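Local structure of lysin (Enterococcus phage IMEEF1, 6IST) at residues Met1-Lys6 with Gln15-Gly20; Gly21-Leu26 with Met60-Leu65. The protein is a phage endolysin that probably degrades enterococcal peptidoglycan through a CHAP domain, this chain being its C-terminal piece, probably lying outside that domain. All coordinates share one frame; numbering follows the deposited sequence.

Contact 1 of 2, residues Met1-Lys6 with Gln15-Gly20; sequences MFIYYK and QWFVIG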
ATOM      1  N   MET A   1       6.622   4.030  13.737  1.00 30.67           N
ATOM      2  CA  MET A   1       7.412   3.928  14.952  1.00 28.91           C
ATOM      3  C   MET A   1       7.189   2.551  15.527  1.00 27.17           C
ATOM      4  O   MET A   1       6.054   2.197  15.769  1.00 27.14           O
ATOM      5  CB  MET A   1       6.899   4.857  16.022  1.00 31.50           C
ATOM      6  CG  MET A   1       7.439   6.263  16.017  1.00 35.78           C
ATOM      7  SD  MET A   1       6.905   7.214  17.481  1.00 29.74           S
ATOM      8  CE  MET A   1       7.160   6.002  18.645  1.00 41.59           C
ATOM      9  N   PHE A   2       8.263   1.822  15.808  1.00 24.15           N
ATOM     10  CA  PHE A   2       8.188   0.565  16.527  1.00 22.03           C
ATOM     11  C   PHE A   2       9.571   0.103  17.032  1.00 23.14           C
ATOM     12  O   PHE A   2      10.566   0.673  16.657  1.00 22.54           O
ATOM     13  CB  PHE A   2       7.501  -0.537  15.710  1.00 22.14           C
ATOM     14  CG  PHE A   2       8.174  -0.869  14.406  1.00 20.14           C
ATOM     15  CD1 PHE A   2       9.184  -1.792  14.365  1.00 20.70           C
ATOM     16  CD2 PHE A   2       7.865  -0.139  13.259  1.00 22.78           C
ATOM     17  CE1 PHE A   2       9.776  -2.095  13.150  1.00 22.24           C
ATOM     18  CE2 PHE A   2       8.432  -0.441  12.044  1.00 23.27           C
ATOM     19  CZ  PHE A   2       9.419  -1.399  11.993  1.00 22.19           C
ATOM     20  N   ILE A   3       9.603  -0.872  17.933  1.00 21.03           N
ATOM     21  CA  ILE A   3      10.869  -1.451  18.394  1.00 19.79           C
ATOM     22  C   ILE A   3      10.922  -2.862  17.858  1.00 19.87           C
ATOM     23  O   ILE A   3       9.908  -3.532  17.794  1.00 17.60           O
ATOM     24  CB  ILE A   3      10.902  -1.508  19.945  1.00 21.43           C
ATOM     25  CG1 ILE A   3      11.134  -0.088  20.487  1.00 21.99           C
ATOM     26  CG2 ILE A   3      11.954  -2.502  20.451  1.00 23.98           C
ATOM     27  CD1 ILE A   3      11.052   0.052  21.989  1.00 24.04           C
ATOM     28  N   TYR A   4      12.110  -3.320  17.513  1.00 20.97           N
ATOM     29  CA  TYR A   4      12.356  -4.718  17.295  1.00 22.16           C
ATOM     30  C   TYR A   4      13.647  -5.178  18.002  1.00 20.85           C
ATOM     31  O   TYR A   4      14.469  -4.354  18.372  1.00 19.85           O
ATOM     32  CB  TYR A   4      12.441  -5.044  15.802  1.00 21.33           C
ATOM     33  CG  TYR A   4      13.588  -4.384  15.068  1.00 19.28           C
ATOM     34  CD1 TYR A   4      14.814  -5.024  14.956  1.00 18.51           C
ATOM     35  CD2 TYR A   4      13.412  -3.157  14.383  1.00 21.07           C
ATOM     36  CE1 TYR A   4      15.846  -4.439  14.276  1.00 19.19           C
ATOM     37  CE2 TYR A   4      14.454  -2.566  13.682  1.00 21.63           C
ATOM     38  CZ  TYR A   4      15.659  -3.235  13.613  1.00 23.07           C
ATOM     39  OH  TYR A   4      16.713  -2.658  12.944  1.00 21.59           O
ATOM     40  N   TYR A   5      13.762  -6.490  18.190  1.00 19.88           N
ATOM     41  CA  TYR A   5      14.973  -7.115  18.713  1.00 22.07           C
ATOM     42  C   TYR A   5      15.745  -7.789  17.611  1.00 20.82           C
ATOM     43  O   TYR A   5      15.202  -8.435  16.705  1.00 22.75           O
ATOM     44  CB  TYR A   5      14.665  -8.104  19.811  1.00 20.59           C
ATOM     45  CG  TYR A   5      13.902  -7.588  21.015  1.00 21.95           C
ATOM     46  CD1 TYR A   5      13.753  -6.233  21.308  1.00 24.30           C
ATOM     47  CD2 TYR A   5      13.357  -8.480  21.896  1.00 24.76           C
ATOM     48  CE1 TYR A   5      13.036  -5.800  22.434  1.00 22.46           C
ATOM     49  CE2 TYR A   5      12.688  -8.053  23.022  1.00 24.00           C
ATOM     50  CZ  TYR A   5      12.509  -6.726  23.285  1.00 24.71           C
ATOM     51  OH  TYR A   5      11.831  -6.377  24.449  1.00 26.25           O
ATOM     52  N   LYS A   6      17.049  -7.634  17.665  1.00 20.56           N
ATOM     53  CA  LYS A   6      17.937  -8.301  16.745  1.00 20.34           C
ATOM     54  C   LYS A   6      18.876  -9.242  17.577  1.00 23.09           C
ATOM     55  O   LYS A   6      19.557  -8.780  18.506  1.00 24.72           O
ATOM     56  CB  LYS A   6      18.753  -7.260  16.014  1.00 20.81           C
ATOM     57  CG  LYS A   6      19.789  -7.889  15.069  1.00 21.18           C
ATOM     58  CD  LYS A   6      20.648  -6.800  14.461  1.00 22.51           C
ATOM     59  CE  LYS A   6      21.691  -7.414  13.529  1.00 25.35           C
ATOM     60  NZ  LYS A   6      22.343  -6.342  12.747  1.00 26.31           N
ATOM     61  N   GLN A  15      18.168  -4.088  21.099  1.00 23.33           N
ATOM     62  CA  GLN A  15      16.900  -3.419  20.839  1.00 20.25           C
ATOM     63  C   GLN A  15      17.101  -2.250  19.889  1.00 21.42           C
ATOM     64  O   GLN A  15      17.979  -1.432  20.072  1.00 22.07           O
ATOM     65  CB  GLN A  15      16.296  -2.920  22.114  1.00 24.05           C
ATOM     66  CG  GLN A  15      16.043  -4.019  23.088  1.00 25.90           C
ATOM     67  CD  GLN A  15      15.053  -3.598  24.135  1.00 27.09           C
ATOM     68  OE1 GLN A  15      14.017  -2.983  23.815  1.00 28.32           O
ATOM     69  NE2 GLN A  15      15.315  -3.993  25.384  1.00 28.62           N
ATOM     70  N   TRP A  16      16.256  -2.197  18.854  1.00 20.84           N
ATOM     71  CA  TRP A  16      16.296  -1.132  17.875  1.00 20.12           C
ATOM     72  C   TRP A  16      14.959  -0.421  17.763  1.00 20.65           C
ATOM     73  O   TRP A  16      13.952  -1.040  17.843  1.00 20.93           O
ATOM     74  CB  TRP A  16      16.640  -1.736  16.527  1.00 21.87           C
ATOM     75  CG  TRP A  16      18.031  -2.229  16.413  1.00 22.18           C
ATOM     76  CD1 TRP A  16      18.550  -3.376  16.910  1.00 22.63           C
ATOM     77  CD2 TRP A  16      19.108  -1.536  15.781  1.00 20.59           C
ATOM     78  NE1 TRP A  16      19.899  -3.472  16.606  1.00 22.13           N
ATOM     79  CE2 TRP A  16      20.277  -2.338  15.947  1.00 20.45           C
ATOM     80  CE3 TRP A  16      19.208  -0.303  15.139  1.00 21.43           C
ATOM     81  CZ2 TRP A  16      21.514  -1.967  15.419  1.00 19.75           C
ATOM     82  CZ3 TRP A  16      20.414   0.087  14.643  1.00 22.92           C
ATOM     83  CH2 TRP A  16      21.564  -0.748  14.755  1.00 22.24           C
ATOM     84  N   PHE A  17      15.005   0.870  17.482  1.00 19.62           N
ATOM     85  CA  PHE A  17      13.830   1.743  17.472  1.00 19.47           C
ATOM     86  C   PHE A  17      13.722   2.315  16.081  1.00 21.11           C
ATOM     87  O   PHE A  17      14.650   2.889  15.616  1.00 19.41           O
ATOM     88  CB  PHE A  17      13.983   2.862  18.500  1.00 20.01           C
ATOM     89  CG  PHE A  17      12.806   3.785  18.615  1.00 21.24           C
ATOM     90  CD1 PHE A  17      11.503   3.335  18.463  1.00 22.23           C
ATOM     91  CD2 PHE A  17      13.015   5.146  18.821  1.00 23.65           C
ATOM     92  CE1 PHE A  17      10.452   4.198  18.590  1.00 23.75           C
ATOM     93  CE2 PHE A  17      11.942   6.025  18.965  1.00 23.29           C
ATOM     94  CZ  PHE A  17      10.665   5.550  18.800  1.00 23.93           C
ATOM     95  N   VAL A  18      12.587   2.070  15.432  1.00 17.83           N
ATOM     96  CA  VAL A  18      12.306   2.630  14.090  1.00 22.89           C
ATOM     97  C   VAL A  18      11.477   3.858  14.238  1.00 23.07           C
ATOM     98  O   VAL A  18      10.437   3.837  14.884  1.00 22.13           O
ATOM     99  CB  VAL A  18      11.608   1.571  13.201  1.00 20.50           C
ATOM    100  CG1 VAL A  18      11.189   2.219  11.865  1.00 23.69           C
ATOM    101  CG2 VAL A  18      12.571   0.447  12.915  1.00 21.23           C
ATOM    102  N   ILE A  19      11.973   4.980  13.718  1.00 27.37           N
ATOM    103  CA  ILE A  19      11.287   6.248  13.829  1.00 26.52           C
ATOM    104  C   ILE A  19      11.715   7.123  12.683  1.00 28.29           C
ATOM    105  O   ILE A  19      12.907   7.106  12.306  1.00 26.38           O
ATOM    106  CB  ILE A  19      11.583   6.942  15.187  1.00 31.27           C
ATOM    107  CG1 ILE A  19      10.885   8.322  15.263  1.00 35.21           C
ATOM    108  CG2 ILE A  19      13.081   7.088  15.416  1.00 32.93           C
ATOM    109  CD1 ILE A  19      10.693   8.898  16.650  1.00 37.65           C
ATOM    110  N   GLY A  20      10.767   7.851  12.093  1.00 25.73           N
ATOM    111  CA  GLY A  20      11.082   8.801  11.032  1.00 25.29           C
ATOM    112  C   GLY A  20      11.836   8.213   9.846  1.00 28.05           C
ATOM    113  O   GLY A  20      12.681   8.898   9.227  1.00 31.32           O
TER
HETATM  114  O   HOH W   1      11.577  -3.713  24.964  1.00 29.83           O
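The Tyr4 ring carries Trp16 CB over one face, 3.4 Å from Tyr4 CZ, while Val18 CG2 meets its edge. The two strands belong to a beta hairpin, antiparallel in the middle of the sheet, and illustrate how cross-strand pairs let aliphatic carbons seat on rings. The five-membered ring of Trp16 lies almost parallel to the Tyr4 ring (6°), but the centroids are 5.1 Å apart and the overlap is slight. Phe2 offers a face too: Val18 CB lies 3.8 Å above the ring plane, over its centre, a CH-pi contact. In both Phe2 and Tyr4, CG falls between backbone N and carbonyl carbon (chi1 60° and 64°), which swings the rings toward the partner strand. Tyr209 of the neighbouring lysin chain stacks on Phe2. On the face holding Ile3 and Phe17, the bent Met1 chain brings CE to the edge of the Phe17 ring, 3.5 Å from CZ.

Reciprocal backbone bonds tie Phe2 to Val18 and Tyr4 to Trp16; Val18 N reaches Phe2 O at 2.7 Å. Toward the turn, Tyr5 and Gln15 form a non-hydrogen-bonded pair and lie side by side, and one water joins Tyr5 OH (2.7 Å) to Gln15 OE1 (2.8 Å), donating to the amide oxygen.

Contact 2 of 2, residues Gly21-Leu26 with Met60-Leu65; sequences GKRIYL and MMEAAL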
ATOM      1  N   GLY A  21      11.568   6.954   9.525  1.00 24.98           N
ATOM      2  CA  GLY A  21      12.301   6.268   8.486  1.00 25.68           C
ATOM      3  C   GLY A  21      13.721   5.898   8.783  1.00 24.78           C
ATOM      4  O   GLY A  21      14.467   5.564   7.853  1.00 27.54           O
ATOM      5  N   LYS A  22      14.104   5.933  10.061  1.00 23.93           N
ATOM      6  CA  LYS A  22      15.482   5.688  10.494  1.00 23.90           C
ATOM      7  C   LYS A  22      15.448   4.612  11.574  1.00 23.48           C
ATOM      8  O   LYS A  22      14.387   4.326  12.085  1.00 21.57           O
ATOM      9  CB  LYS A  22      16.163   6.923  11.091  1.00 26.42           C
ATOM     10  CG  LYS A  22      15.965   8.206  10.327  1.00 30.95           C
ATOM     11  CD  LYS A  22      16.759   8.285   9.064  1.00 35.68           C
ATOM     12  CE  LYS A  22      16.305   9.452   8.186  1.00 38.35           C
ATOM     13  NZ  LYS A  22      16.143  10.808   8.791  1.00 39.75           N
ATOM     14  N   ARG A  23      16.606   4.059  11.890  1.00 22.55           N
ATOM     15  CA  ARG A  23      16.765   3.006  12.930  1.00 24.53           C
ATOM     16  C   ARG A  23      17.704   3.542  13.958  1.00 23.62           C
ATOM     17  O   ARG A  23      18.744   4.024  13.592  1.00 23.25           O
ATOM     18  CB  ARG A  23      17.489   1.797  12.383  1.00 27.57           C
ATOM     19  CG  ARG A  23      16.642   0.902  11.577  1.00 32.13           C
ATOM     20  CD  ARG A  23      17.466  -0.266  11.035  1.00 35.96           C
ATOM     21  NE  ARG A  23      18.523   0.133  10.129  1.00 33.61           N
ATOM     22  CZ  ARG A  23      19.814  -0.160  10.230  1.00 32.30           C
ATOM     23  NH1 ARG A  23      20.325  -0.906  11.216  1.00 30.55           N
ATOM     24  NH2 ARG A  23      20.612   0.314   9.296  1.00 36.26           N
ATOM     25  N   ILE A  24      17.378   3.360  15.239  1.00 22.56           N
ATOM     26  CA  ILE A  24      18.246   3.788  16.298  1.00 23.11           C
ATOM     27  C   ILE A  24      18.504   2.599  17.220  1.00 21.53           C
ATOM     28  O   ILE A  24      17.566   2.010  17.722  1.00 23.25           O
ATOM     29  CB  ILE A  24      17.626   4.950  17.133  1.00 22.69           C
ATOM     30  CG1 ILE A  24      17.378   6.208  16.262  1.00 24.03           C
ATOM     31  CG2 ILE A  24      18.559   5.312  18.319  1.00 24.51           C
ATOM     32  CD1 ILE A  24      16.661   7.327  17.014  1.00 27.40           C
ATOM     33  N   TYR A  25      19.758   2.263  17.451  1.00 20.32           N
ATOM     34  CA  TYR A  25      20.118   1.268  18.462  1.00 21.67           C
ATOM     35  C   TYR A  25      19.914   1.841  19.831  1.00 23.67           C
ATOM     36  O   TYR A  25      20.380   2.937  20.111  1.00 25.29           O
ATOM     37  CB  TYR A  25      21.566   0.822  18.270  1.00 23.88           C
ATOM     38  CG  TYR A  25      22.071   0.009  19.408  1.00 22.63           C
ATOM     39  CD1 TYR A  25      21.577  -1.264  19.651  1.00 25.19           C
ATOM     40  CD2 TYR A  25      23.105   0.480  20.202  1.00 28.12           C
ATOM     41  CE1 TYR A  25      22.046  -2.018  20.722  1.00 28.10           C
ATOM     42  CE2 TYR A  25      23.600  -0.261  21.275  1.00 28.19           C
ATOM     43  CZ  TYR A  25      23.100  -1.512  21.508  1.00 28.94           C
ATOM     44  OH  TYR A  25      23.605  -2.221  22.548  1.00 29.53           O
ATOM     45  N   LEU A  26      19.230   1.116  20.696  1.00 23.79           N
ATOM     46  CA  LEU A  26      18.899   1.602  22.052  1.00 26.22           C
ATOM     47  C   LEU A  26      19.913   1.047  23.063  1.00 27.57           C
ATOM     48  O   LEU A  26      19.833  -0.124  23.424  1.00 30.71           O
ATOM     49  CB  LEU A  26      17.491   1.184  22.418  1.00 22.32           C
ATOM     50  CG  LEU A  26      16.388   1.756  21.512  1.00 26.27           C
ATOM     51  CD1 LEU A  26      15.116   0.983  21.743  1.00 24.96           C
ATOM     52  CD2 LEU A  26      16.182   3.240  21.700  1.00 24.62           C
ATOM     53  N   MET A  60      15.989  -6.368   4.793  1.00 26.36           N
ATOM     54  CA  MET A  60      15.271  -5.319   4.059  1.00 26.01           C
ATOM     55  C   MET A  60      15.005  -4.029   4.925  1.00 22.76           C
ATOM     56  O   MET A  60      15.257  -2.910   4.485  1.00 23.71           O
ATOM     57  CB  MET A  60      13.957  -5.924   3.465  1.00 23.76           C
ATOM     58  CG  MET A  60      14.169  -6.816   2.228  1.00 25.33           C
ATOM     59  SD  MET A  60      12.582  -7.388   1.578  1.00 18.09           S
ATOM     60  CE  MET A  60      12.087  -8.460   2.905  1.00 20.23           C
ATOM     61  N   MET A  61      14.662  -4.175   6.206  1.00 25.42           N
ATOM     62  CA  MET A  61      14.555  -2.997   7.083  1.00 25.56           C
ATOM     63  C   MET A  61      15.921  -2.294   7.207  1.00 26.17           C
ATOM     64  O   MET A  61      15.982  -1.055   7.106  1.00 25.72           O
ATOM     65  CB  MET A  61      14.059  -3.366   8.472  1.00 28.45           C
ATOM     66  CG  MET A  61      12.586  -3.801   8.532  1.00 27.47           C
ATOM     67  SD  MET A  61      11.851  -3.874  10.273  1.00 23.13           S
ATOM     68  CE  MET A  61      12.608  -5.381  10.793  1.00 27.89           C
ATOM     69  N   GLU A  62      17.024  -3.051   7.324  1.00 23.72           N
ATOM     70  CA  GLU A  62      18.332  -2.383   7.562  1.00 27.05           C
ATOM     71  C   GLU A  62      18.771  -1.610   6.317  1.00 29.59           C
ATOM     72  O   GLU A  62      19.385  -0.523   6.416  1.00 31.76           O
ATOM     73  CB  GLU A  62      19.385  -3.384   8.021  1.00 27.90           C
ATOM     74  CG  GLU A  62      19.083  -3.935   9.433  1.00 28.73           C
ATOM     75  CD  GLU A  62      20.108  -4.955   9.954  1.00 30.65           C
ATOM     76  OE1 GLU A  62      20.719  -5.681   9.130  1.00 30.91           O
ATOM     77  OE2 GLU A  62      20.326  -5.043  11.198  1.00 31.29           O
ATOM     78  N   ALA A  63      18.435  -2.150   5.157  1.00 26.50           N
ATOM     79  CA  ALA A  63      18.736  -1.497   3.892  1.00 28.23           C
ATOM     80  C   ALA A  63      17.925  -0.251   3.633  1.00 29.09           C
ATOM     81  O   ALA A  63      18.375   0.656   2.920  1.00 31.93           O
ATOM     82  CB  ALA A  63      18.542  -2.487   2.756  1.00 27.85           C
ATOM     83  N   ALA A  64      16.676  -0.243   4.079  1.00 23.89           N
ATOM     84  CA  ALA A  64      15.779   0.815   3.743  1.00 25.53           C
ATOM     85  C   ALA A  64      15.781   1.956   4.788  1.00 25.96           C
ATOM     86  O   ALA A  64      15.376   3.073   4.483  1.00 28.11           O
ATOM     87  CB  ALA A  64      14.344   0.293   3.576  1.00 26.78           C
ATOM     88  N   LEU A  65      16.184   1.647   6.031  1.00 25.62           N
ATOM     89  CA  LEU A  65      16.058   2.560   7.133  1.00 27.30           C
ATOM     90  C   LEU A  65      17.479   2.826   7.609  1.00 28.37           C
ATOM     91  O   LEU A  65      18.019   2.043   8.355  1.00 27.45           O
ATOM     92  CB  LEU A  65      15.214   1.914   8.247  1.00 27.66           C
ATOM     93  CG  LEU A  65      13.786   1.483   7.872  1.00 32.68           C
ATOM     94  CD1 LEU A  65      13.203   0.549   8.933  1.00 37.28           C
ATOM     95  CD2 LEU A  65      12.878   2.655   7.625  1.00 32.88           C
TER
HETATM   96  O   HOH W   2      19.152  -3.170  12.933  1.00 25.51           O
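Arg23 grips the main chain of Leu65: its NE donates to Leu65 O at 2.7 Å, with an angle of 160° at the hydrogen. This is strand-to-helix packing in which the edge strand 22-25 meets the C-terminal end of helix 56-64, and a single arginine reads the backbone where the chain leaves the helix. NE approaches almost in line with the carbonyl (164°), and the oxygen lies near the guanidinium plane; NH2 adds a weak second bond to Leu65 O at 3.3 Å. One face of the guanidinium rests on the helix, with Glu62 CA 3.5 Å above its plane. The bend at chi3 (-63°) lays the group over this turn. Glu62 CG comes to 3.7 Å from Arg23 NH1, but Glu62 OE2 lies well out of the guanidinium plane with no N-H aimed at it; a water bridges the two, accepting from Arg23 NH1 at 3.1 Å and donating to Glu62 OE2 at 2.8 Å.

Further out, Glu62 OE2 has a second partner in Lys6, and Tyr4, Trp16 and Gln67 pack on the arginine side chain. Leu65 itself is placed by the helical bond from its N to Met61 O. Lys22 turns away from the helix and its NZ bonds to Ala64 O of the second subunit, while Ala64 O of this chain accepts a bond from Lys189 of a neighbouring lysin chain. Just before the strand, Leu65 CD2 lies 3.3 Å from Gly21 O.

The two contacts are built in series along the chain and share one sheet: strand 13-19, half of the hairpin in contact 1, is also the neighbour of strand 22-25 in contact 2. Their centres lie about 8 Å apart. A probable hydrogen bond joins Phe17 O to Ile24 N at 2.8 Å, and the salt bridge from Lys6 NZ to Glu62 OE2, 2.9 Å, runs from the first strand to the helix. Tyr4 OH touches Arg23 CD at 3.2 Å, so the face carrying Phe2, Tyr4 and Trp16 borders the arginine. Both contacts also reach the second subunit and a neighbouring lysin chain, placing this local packing within a four-chain assembly.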